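Local coordinates for cell surface protein (Faecalibacterium prausnitzii A2-165, PDB 4GT6) that is of unknown function but, as an extracellular protein built from BspA-type leucine-rich repeats, probably binds other proteins, at residues S315-E320 against L336-I341; T300-S305 against D328-C333; I341-T346 against E363-R368. One frame throughout, in Å; residues are numbered along the deposited sequence.

Contact 1 (S315-E320 against L336-I341). With NA (sodium ion), chain R.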
loop_
_atom_site.group_PDB
_atom_site.type_symbol
_atom_site.label_atom_id
_atom_site.label_comp_id
_atom_site.label_asym_id
_atom_site.label_seq_id
_atom_site.Cartn_x
_atom_site.Cartn_y
_atom_site.Cartn_z
ATOM N N SER A 315 25.168 -18.924 0.831
ATOM C CA SER A 315 25.226 -19.889 -0.259
ATOM C C SER A 315 23.827 -20.118 -0.796
ATOM O O SER A 315 22.864 -20.136 -0.016
ATOM C CB SER A 315 25.825 -21.201 0.244
ATOM O OG SER A 315 25.905 -22.179 -0.778
ATOM N N ILE A 316 23.696 -20.241 -2.119
ATOM C CA ILE A 316 22.392 -20.486 -2.733
ATOM C C ILE A 316 22.589 -21.327 -4.003
ATOM O O ILE A 316 23.540 -21.112 -4.757
ATOM C CB ILE A 316 21.571 -19.177 -2.972
ATOM C CG1 ILE A 316 20.099 -19.481 -3.372
ATOM C CG2 ILE A 316 22.248 -18.208 -3.941
ATOM C CD1 ILE A 316 19.128 -18.377 -3.099
ATOM N N ASP A 317 21.703 -22.310 -4.197
ATOM C CA ASP A 317 21.715 -23.199 -5.353
ATOM C C ASP A 317 20.491 -22.883 -6.197
ATOM O O ASP A 317 19.367 -23.122 -5.758
ATOM C CB ASP A 317 21.729 -24.665 -4.904
ATOM C CG ASP A 317 23.049 -25.054 -4.268
ATOM O OD1 ASP A 317 23.225 -24.795 -3.060
ATOM O OD2 ASP A 317 23.926 -25.552 -4.989
ATOM N N ILE A 318 20.703 -22.276 -7.365
ATOM C CA ILE A 318 19.604 -21.901 -8.265
ATOM C C ILE A 318 19.168 -23.191 -8.987
ATOM O O ILE A 318 20.034 -23.875 -9.551
ATOM C CB ILE A 318 20.020 -20.760 -9.236
ATOM C CG1 ILE A 318 20.504 -19.463 -8.506
ATOM C CG2 ILE A 318 18.965 -20.475 -10.289
ATOM C CD1 ILE A 318 19.697 -18.979 -7.341
ATOM N N PRO A 319 17.865 -23.569 -8.937
ATOM C CA PRO A 319 17.459 -24.849 -9.531
ATOM C C PRO A 319 17.541 -24.882 -11.054
ATOM O O PRO A 319 17.317 -23.870 -11.717
ATOM C CB PRO A 319 15.998 -25.017 -9.065
ATOM C CG PRO A 319 15.515 -23.652 -8.807
ATOM C CD PRO A 319 16.722 -22.885 -8.293
ATOM N N GLU A 320 17.813 -26.073 -11.593
ATOM C CA GLU A 320 17.791 -26.365 -13.027
ATOM C C GLU A 320 16.413 -25.958 -13.559
ATOM O O GLU A 320 15.417 -26.218 -12.884
ATOM C CB GLU A 320 18.027 -27.881 -13.230
ATOM C CG GLU A 320 18.217 -28.278 -14.685
ATOM C CD GLU A 320 19.368 -27.550 -15.350
ATOM O OE1 GLU A 320 20.492 -27.620 -14.805
ATOM O OE2 GLU A 320 19.128 -26.842 -16.355
ATOM N N LEU A 336 26.847 -13.091 0.576
ATOM C CA LEU A 336 26.739 -14.158 -0.419
ATOM C C LEU A 336 28.115 -14.495 -0.982
ATOM O O LEU A 336 28.735 -13.637 -1.602
ATOM C CB LEU A 336 25.758 -13.752 -1.533
ATOM C CG LEU A 336 25.459 -14.777 -2.631
ATOM C CD1 LEU A 336 24.755 -16.036 -2.057
ATOM C CD2 LEU A 336 24.579 -14.146 -3.704
ATOM N N GLU A 337 28.609 -15.723 -0.707
ATOM C CA GLU A 337 29.947 -16.191 -1.127
ATOM C C GLU A 337 29.887 -17.146 -2.294
ATOM O O GLU A 337 30.793 -17.158 -3.127
ATOM C CB GLU A 337 30.669 -16.937 0.025
ATOM C CG GLU A 337 30.956 -16.126 1.273
ATOM C CD GLU A 337 31.396 -16.929 2.488
ATOM O OE1 GLU A 337 31.336 -18.182 2.446
ATOM O OE2 GLU A 337 31.783 -16.299 3.498
ATOM N N ARG A 338 28.850 -17.999 -2.314
ATOM C CA ARG A 338 28.705 -19.058 -3.290
ATOM C C ARG A 338 27.335 -19.048 -3.943
ATOM O O ARG A 338 26.314 -18.941 -3.260
ATOM C CB ARG A 338 28.932 -20.416 -2.601
ATOM C CG ARG A 338 28.924 -21.630 -3.532
ATOM C CD ARG A 338 28.702 -22.911 -2.752
ATOM N NE ARG A 338 28.218 -23.979 -3.621
ATOM C CZ ARG A 338 26.947 -24.353 -3.726
ATOM N NH1 ARG A 338 26.013 -23.777 -2.976
ATOM N NH2 ARG A 338 26.603 -25.326 -4.558
ATOM N N ILE A 339 27.319 -19.216 -5.264
ATOM C CA ILE A 339 26.066 -19.346 -6.003
ATOM C C ILE A 339 26.248 -20.391 -7.100
ATOM O O ILE A 339 27.216 -20.332 -7.854
ATOM C CB ILE A 339 25.474 -18.006 -6.539
ATOM C CG1 ILE A 339 24.100 -18.264 -7.248
ATOM C CG2 ILE A 339 26.462 -17.251 -7.444
ATOM C CD1 ILE A 339 23.112 -17.176 -7.149
ATOM N N ALA A 340 25.340 -21.367 -7.147
ATOM C CA ALA A 340 25.349 -22.377 -8.210
ATOM C C ALA A 340 24.328 -21.944 -9.263
ATOM O O ALA A 340 23.161 -21.735 -8.933
ATOM C CB ALA A 340 25.029 -23.757 -7.655
ATOM N N ILE A 341 24.789 -21.710 -10.498
ATOM C CA ILE A 341 23.940 -21.255 -11.603
ATOM C C ILE A 341 23.822 -22.376 -12.659
ATOM O O ILE A 341 24.845 -22.796 -13.210
ATOM C CB ILE A 341 24.499 -19.936 -12.210
ATOM C CG1 ILE A 341 24.463 -18.788 -11.144
ATOM C CG2 ILE A 341 23.720 -19.555 -13.494
ATOM C CD1 ILE A 341 25.202 -17.516 -11.495
HETATM NA NA NA R . 13.200 -26.672 -12.198
HETATM O O HOH W 1 12.026 -25.257 -13.801
HETATM O O HOH W 2 13.204 -28.509 -13.821
HETATM O O HOH W 3 12.888 -24.765 -10.662
HETATM O O HOH W 4 14.490 -28.051 -10.679
#

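Contact 2 (T300-S305 against D328-C333)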
loop_
_atom_site.group_PDB
_atom_site.type_symbol
_atom_site.label_atom_id
_atom_site.label_comp_id
_atom_site.label_asym_id
_atom_site.label_seq_id
_atom_site.Cartn_x
_atom_site.Cartn_y
_atom_site.Cartn_z
ATOM N N THR A 300 10.608 -21.006 -13.064
ATOM C CA THR A 300 11.513 -20.839 -14.209
ATOM C C THR A 300 12.144 -19.444 -14.237
ATOM O O THR A 300 12.893 -19.138 -15.172
ATOM C CB THR A 300 10.781 -21.133 -15.543
ATOM O OG1 THR A 300 9.752 -20.154 -15.715
ATOM C CG2 THR A 300 10.180 -22.535 -15.603
ATOM N N GLU A 301 11.866 -18.610 -13.211
ATOM C CA GLU A 301 12.417 -17.259 -13.148
ATOM C C GLU A 301 12.652 -16.832 -11.714
ATOM O O GLU A 301 11.874 -17.201 -10.831
ATOM C CB GLU A 301 11.407 -16.309 -13.822
ATOM C CG GLU A 301 11.660 -14.816 -13.718
ATOM C CD GLU A 301 10.474 -14.029 -14.242
ATOM O OE1 GLU A 301 10.231 -14.082 -15.470
ATOM O OE2 GLU A 301 9.751 -13.413 -13.423
ATOM N N LEU A 302 13.730 -16.065 -11.484
ATOM C CA LEU A 302 13.976 -15.371 -10.214
ATOM C C LEU A 302 13.579 -13.916 -10.505
ATOM O O LEU A 302 14.192 -13.279 -11.375
ATOM C CB LEU A 302 15.420 -15.529 -9.708
ATOM C CG LEU A 302 15.819 -16.940 -9.230
ATOM C CD1 LEU A 302 17.080 -16.857 -8.427
ATOM C CD2 LEU A 302 14.736 -17.590 -8.375
ATOM N N PRO A 303 12.446 -13.432 -9.942
ATOM C CA PRO A 303 11.939 -12.119 -10.353
ATOM C C PRO A 303 12.779 -10.971 -9.826
ATOM O O PRO A 303 13.669 -11.166 -8.999
ATOM C CB PRO A 303 10.527 -12.104 -9.769
ATOM C CG PRO A 303 10.648 -12.930 -8.524
ATOM C CD PRO A 303 11.561 -14.061 -8.937
ATOM N N GLU A 304 12.458 -9.759 -10.268
ATOM C CA GLU A 304 13.165 -8.570 -9.846
ATOM C C GLU A 304 13.205 -8.450 -8.314
ATOM O O GLU A 304 12.199 -8.708 -7.649
ATOM C CB GLU A 304 12.459 -7.356 -10.478
ATOM C CG GLU A 304 12.902 -5.990 -9.999
ATOM C CD GLU A 304 12.027 -4.921 -10.620
ATOM O OE1 GLU A 304 11.830 -4.968 -11.857
ATOM O OE2 GLU A 304 11.454 -4.104 -9.860
ATOM N N SER A 305 14.400 -8.120 -7.763
ATOM C CA SER A 305 14.650 -7.881 -6.329
ATOM C C SER A 305 14.198 -9.038 -5.418
ATOM O O SER A 305 13.972 -8.797 -4.229
ATOM C CB SER A 305 13.927 -6.609 -5.871
ATOM O OG SER A 305 14.276 -5.458 -6.619
ATOM N N ASP A 328 18.396 -6.761 -9.894
ATOM C CA ASP A 328 18.534 -6.674 -8.443
ATOM C C ASP A 328 18.110 -7.955 -7.680
ATOM O O ASP A 328 17.903 -7.874 -6.475
ATOM C CB ASP A 328 17.696 -5.478 -7.916
ATOM C CG ASP A 328 18.193 -4.108 -8.316
ATOM O OD1 ASP A 328 19.379 -3.995 -8.716
ATOM O OD2 ASP A 328 17.419 -3.134 -8.174
ATOM N N ALA A 329 18.035 -9.132 -8.341
ATOM C CA ALA A 329 17.611 -10.371 -7.675
ATOM C C ALA A 329 18.403 -10.657 -6.376
ATOM O O ALA A 329 17.805 -11.132 -5.413
ATOM C CB ALA A 329 17.717 -11.555 -8.612
ATOM N N PHE A 330 19.709 -10.358 -6.348
ATOM C CA PHE A 330 20.542 -10.555 -5.147
ATOM C C PHE A 330 21.260 -9.261 -4.765
ATOM O O PHE A 330 22.309 -9.318 -4.121
ATOM C CB PHE A 330 21.566 -11.688 -5.369
ATOM C CG PHE A 330 20.908 -13.034 -5.538
ATOM C CD1 PHE A 330 20.606 -13.823 -4.428
ATOM C CD2 PHE A 330 20.525 -13.485 -6.799
ATOM C CE1 PHE A 330 20.002 -15.072 -4.585
ATOM C CE2 PHE A 330 19.908 -14.727 -6.955
ATOM C CZ PHE A 330 19.670 -15.521 -5.852
ATOM N N ALA A 331 20.709 -8.095 -5.147
ATOM C CA ALA A 331 21.364 -6.807 -4.861
ATOM C C ALA A 331 21.498 -6.570 -3.361
ATOM O O ALA A 331 20.512 -6.665 -2.627
ATOM C CB ALA A 331 20.597 -5.659 -5.500
ATOM N N GLY A 332 22.723 -6.276 -2.923
ATOM C CA GLY A 332 22.997 -6.003 -1.519
ATOM C C GLY A 332 23.142 -7.226 -0.635
ATOM O O GLY A 332 23.173 -7.093 0.592
ATOM N N CYS A 333 23.278 -8.431 -1.235
ATOM C CA CYS A 333 23.521 -9.658 -0.465
ATOM C C CYS A 333 25.032 -9.705 -0.170
ATOM O O CYS A 333 25.786 -10.483 -0.767
ATOM C CB CYS A 333 23.024 -10.881 -1.225
ATOM S SG CYS A 333 21.222 -10.934 -1.399
HETATM O O HOH W 5 15.838 -3.725 -5.381
#

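Contact 3 (I341-T346 against E363-R368)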
loop_
_atom_site.group_PDB
_atom_site.type_symbol
_atom_site.label_atom_id
_atom_site.label_comp_id
_atom_site.label_asym_id
_atom_site.label_seq_id
_atom_site.Cartn_x
_atom_site.Cartn_y
_atom_site.Cartn_z
ATOM N N ILE A 341 24.789 -21.710 -10.498
ATOM C CA ILE A 341 23.940 -21.255 -11.603
ATOM C C ILE A 341 23.822 -22.376 -12.659
ATOM O O ILE A 341 24.845 -22.796 -13.210
ATOM C CB ILE A 341 24.499 -19.936 -12.210
ATOM C CG1 ILE A 341 24.463 -18.788 -11.144
ATOM C CG2 ILE A 341 23.720 -19.555 -13.494
ATOM C CD1 ILE A 341 25.202 -17.516 -11.495
ATOM N N PRO A 342 22.590 -22.856 -12.960
ATOM C CA PRO A 342 22.444 -23.903 -13.979
ATOM C C PRO A 342 22.608 -23.325 -15.386
ATOM O O PRO A 342 22.397 -22.118 -15.590
ATOM C CB PRO A 342 21.027 -24.423 -13.737
ATOM C CG PRO A 342 20.273 -23.231 -13.228
ATOM C CD PRO A 342 21.275 -22.460 -12.396
ATOM N N SER A 343 22.932 -24.190 -16.366
ATOM C CA SER A 343 23.149 -23.758 -17.750
ATOM C C SER A 343 21.839 -23.311 -18.428
ATOM O O SER A 343 21.899 -22.661 -19.475
ATOM C CB SER A 343 23.838 -24.851 -18.567
ATOM O OG SER A 343 23.049 -26.030 -18.581
ATOM N N SER A 344 20.665 -23.589 -17.806
ATOM C CA SER A 344 19.383 -23.105 -18.329
ATOM C C SER A 344 19.261 -21.558 -18.195
ATOM O O SER A 344 18.453 -20.960 -18.913
ATOM C CB SER A 344 18.211 -23.788 -17.614
ATOM O OG SER A 344 18.236 -23.520 -16.217
ATOM N N VAL A 345 20.066 -20.904 -17.297
ATOM C CA VAL A 345 19.992 -19.441 -17.108
ATOM C C VAL A 345 20.668 -18.739 -18.304
ATOM O O VAL A 345 21.883 -18.875 -18.495
ATOM C CB VAL A 345 20.599 -18.964 -15.751
ATOM C CG1 VAL A 345 20.493 -17.454 -15.613
ATOM C CG2 VAL A 345 19.923 -19.637 -14.562
ATOM N N THR A 346 19.896 -17.976 -19.096
ATOM C CA THR A 346 20.480 -17.314 -20.282
ATOM C C THR A 346 20.417 -15.790 -20.198
ATOM O O THR A 346 20.887 -15.103 -21.119
ATOM C CB THR A 346 19.766 -17.809 -21.551
ATOM O OG1 THR A 346 18.383 -17.461 -21.469
ATOM C CG2 THR A 346 19.934 -19.324 -21.766
ATOM N N GLU A 363 29.549 -21.285 -9.195
ATOM C CA GLU A 363 29.545 -22.655 -9.724
ATOM C C GLU A 363 28.581 -22.721 -10.903
ATOM O O GLU A 363 27.371 -22.800 -10.704
ATOM C CB GLU A 363 29.139 -23.685 -8.649
ATOM C CG GLU A 363 30.058 -23.792 -7.444
ATOM C CD GLU A 363 29.663 -24.859 -6.438
ATOM O OE1 GLU A 363 28.715 -25.631 -6.714
ATOM O OE2 GLU A 363 30.311 -24.924 -5.369
ATOM N N TYR A 364 29.112 -22.658 -12.127
ATOM C CA TYR A 364 28.310 -22.704 -13.344
ATOM C C TYR A 364 28.473 -24.067 -13.993
ATOM O O TYR A 364 29.592 -24.502 -14.255
ATOM C CB TYR A 364 28.715 -21.560 -14.276
ATOM C CG TYR A 364 27.969 -21.504 -15.589
ATOM C CD1 TYR A 364 26.604 -21.222 -15.629
ATOM C CD2 TYR A 364 28.638 -21.672 -16.797
ATOM C CE1 TYR A 364 25.922 -21.125 -16.843
ATOM C CE2 TYR A 364 27.973 -21.554 -18.012
ATOM C CZ TYR A 364 26.610 -21.314 -18.030
ATOM O OH TYR A 364 25.981 -21.205 -19.243
ATOM N N SER A 365 27.346 -24.756 -14.222
ATOM C CA SER A 365 27.331 -26.113 -14.763
ATOM C C SER A 365 27.574 -26.186 -16.281
ATOM O O SER A 365 27.732 -27.288 -16.807
ATOM C CB SER A 365 26.023 -26.810 -14.405
ATOM O OG SER A 365 24.915 -26.030 -14.817
ATOM N N GLY A 366 27.650 -25.042 -16.955
ATOM C CA GLY A 366 27.904 -24.984 -18.391
ATOM C C GLY A 366 29.333 -24.630 -18.759
ATOM O O GLY A 366 30.188 -24.484 -17.885
ATOM N N SER A 367 29.594 -24.474 -20.062
ATOM C CA SER A 367 30.918 -24.139 -20.597
ATOM C C SER A 367 31.186 -22.624 -20.545
ATOM O O SER A 367 30.257 -21.840 -20.329
ATOM C CB SER A 367 31.047 -24.646 -22.031
ATOM O OG SER A 367 30.265 -23.880 -22.934
ATOM N N ARG A 368 32.455 -22.217 -20.761
ATOM C CA ARG A 368 32.891 -20.816 -20.794
ATOM C C ARG A 368 32.170 -20.069 -21.940
ATOM O O ARG A 368 31.786 -18.909 -21.754
ATOM C CB ARG A 368 34.434 -20.728 -20.933
ATOM C CG ARG A 368 35.043 -19.307 -21.030
ATOM C CD ARG A 368 34.715 -18.356 -19.877
ATOM N NE ARG A 368 35.181 -18.855 -18.580
ATOM C CZ ARG A 368 34.952 -18.252 -17.416
ATOM N NH1 ARG A 368 34.270 -17.113 -17.372
ATOM N NH2 ARG A 368 35.404 -18.783 -16.288
HETATM O O HOH W 6 22.853 -27.165 -15.485
HETATM O O HOH W 7 23.525 -20.454 -19.651
#

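Contact 1 (S315-E320 against L336-I341)
Arg338 reaches across from strand 338-341 to Ser315 and Asp317 on strand 315-317, its parallel neighbour in a short sheet of the leucine-rich-repeat region. The backbone ladder centres on Ile316, whose N donates to Arg338 O at 3.1 Å and whose O accepts Ala340 N at 3.0 Å. Ile318 N continues the ladder beyond the strand by bonding to Ala340 O.

The polar face carries Ser315, Asp317, Arg338 and Ala340. With CG anti to its backbone N (chi1 -175°) and the chain extended out to NE, Arg338 grips the Asp317 carboxylate end-on with two nitrogens. Arg338 NH2 meets Asp317 OD2 at 2.7 Å on the syn side, while Arg338 NH1 comes to Asp317 OD1 at 3.0 Å from above the carboxylate plane, the two flat groups being turned 44° apart. Arg338 NH1 also donates to Ser315 OG at 2.7 Å, in the plane of the guanidinium. NE forms a salt bridge with Glu363 on strand 361-364.

On the apolar face Ile316 and Ile339 lie side by side, pointing the same way, and are packed tightly, Ile316 CG2 3.5 Å from Ile339 CD1. Leu336 CD1 meets the same Ile316 methyl, and Ile318 CG1 lies against Ile339 CD1.

Past the strand, Glu320 O binds a sodium ion at 2.4 Å, with Ser297 O and four waters completing its shell.

Held at NH1, NH2 and NE by a hydroxyl and two carboxylates, the guanidinium has its rotation fixed and probably keeps its positive charge, tying three successive strands together on one face.

Contact 2 (T300-S305 against D328-C333)
Leu302 and Phe330 meet inside the leucine-rich-repeat solenoid, where the short strand about 301-302 of one coil packs against the turns 328-333 of the next. The apolar part is carried by a single methyl: Leu302 CD1 lies 3.8 Å from Phe330 CE2 and almost as near to CZ, approaching the ring obliquely. Ile318 packs on both side chains. The Phe330 ring also meets those of Phe307 and Phe353, residues 23 positions before and after it, and lies nearly parallel to the second. Ala329 CB sits 4.1 Å from Pro303 O, and Ser305 OG is in van der Waals contact with Asp328 CB at 3.7 Å.

The backbones come close without a direct hydrogen bond between the two segments. Ser305 CA points its hydrogen at Asp328 O, 3.3 Å away and with an angle of 165° at the hydrogen. That oxygen also accepts Ala331 N and so closes a type I turn from Asp328 to Ala331, followed by a type II turn from Phe330 to Cys333. Ser305 and Asp328 both have positive phi and are themselves 23 residues apart, consistent with equivalent corners of consecutive coils.

The polar link is made by solvent. Water 5 bridges the two side chains, 2.6 Å from Ser305 OG and donating a longer bond of 3.3 Å to Asp328 OD2.

Contact 3 (I341-T346 against E363-R368)
The parallel ladder between strands 338-341 and 361-364 runs out at Ile341 and Tyr364, near the C-terminal end of the modelled chain; beyond it one segment turns at Pro342-Val345 and the other runs through a short loop into helix 368-372. Ile341 N donates to Glu363 O at 2.8 Å, and Ser365 N returns a weak bond to Ile341 O.

The Tyr364 side chain leaves with CG anti to its backbone N (chi1 179°), and its ring runs beside the loop that follows Ile341. Tyr364 CD1 lies 3.4 Å from Ile341 O and 4.0 Å from Ile341 CG2; CE1 is near Ser343 CA. Gly366 N stands 3.5 Å above one face of the Tyr364 ring, toward the rim. Trp371 of the helix 368-372, whose N-cap is Ser367, meets the ring edge-to-face.

At the ring's edge, Tyr364 OH donates to water 7 at 2.6 Å. This water gives its own hydrogens to Ser343 O, at 2.7 Å, and Val345 O, bridging the carbonyls of the type I turn Pro342-Val345. A phenylalanine in place of Tyr364 would probably keep the ring packing but leave water 7 without its hydroxyl donor, weakening the link to the turn.

Because both hydrogens of water 7 go to carbonyls, the hydroxyl is fixed as donor, and this water joins Tyr364 to the turn beyond the last backbone bridge.

In the fold
Contacts 1 and 3 hold the same sheet: strand 338-341 pairs with 315-317 in the first and with 361-364 in the third, sharing Ile341, while the Arg338-Glu363 salt bridge joins them on the polar face. Contact 2 is the buried one, lying inside the solenoid and connected to contact 1 through apolar packing of Ile318, Ile316 and Ile339 on Leu302 and Phe330. It does not touch contact 3. The chemistry follows the place: contact 1 combines a regular ladder with charges on one face and isoleucines on the other, contact 2 relies on packing and one bridging water, and contact 3, partly buried, supplements a last strand bridge with a tyrosine ring and water.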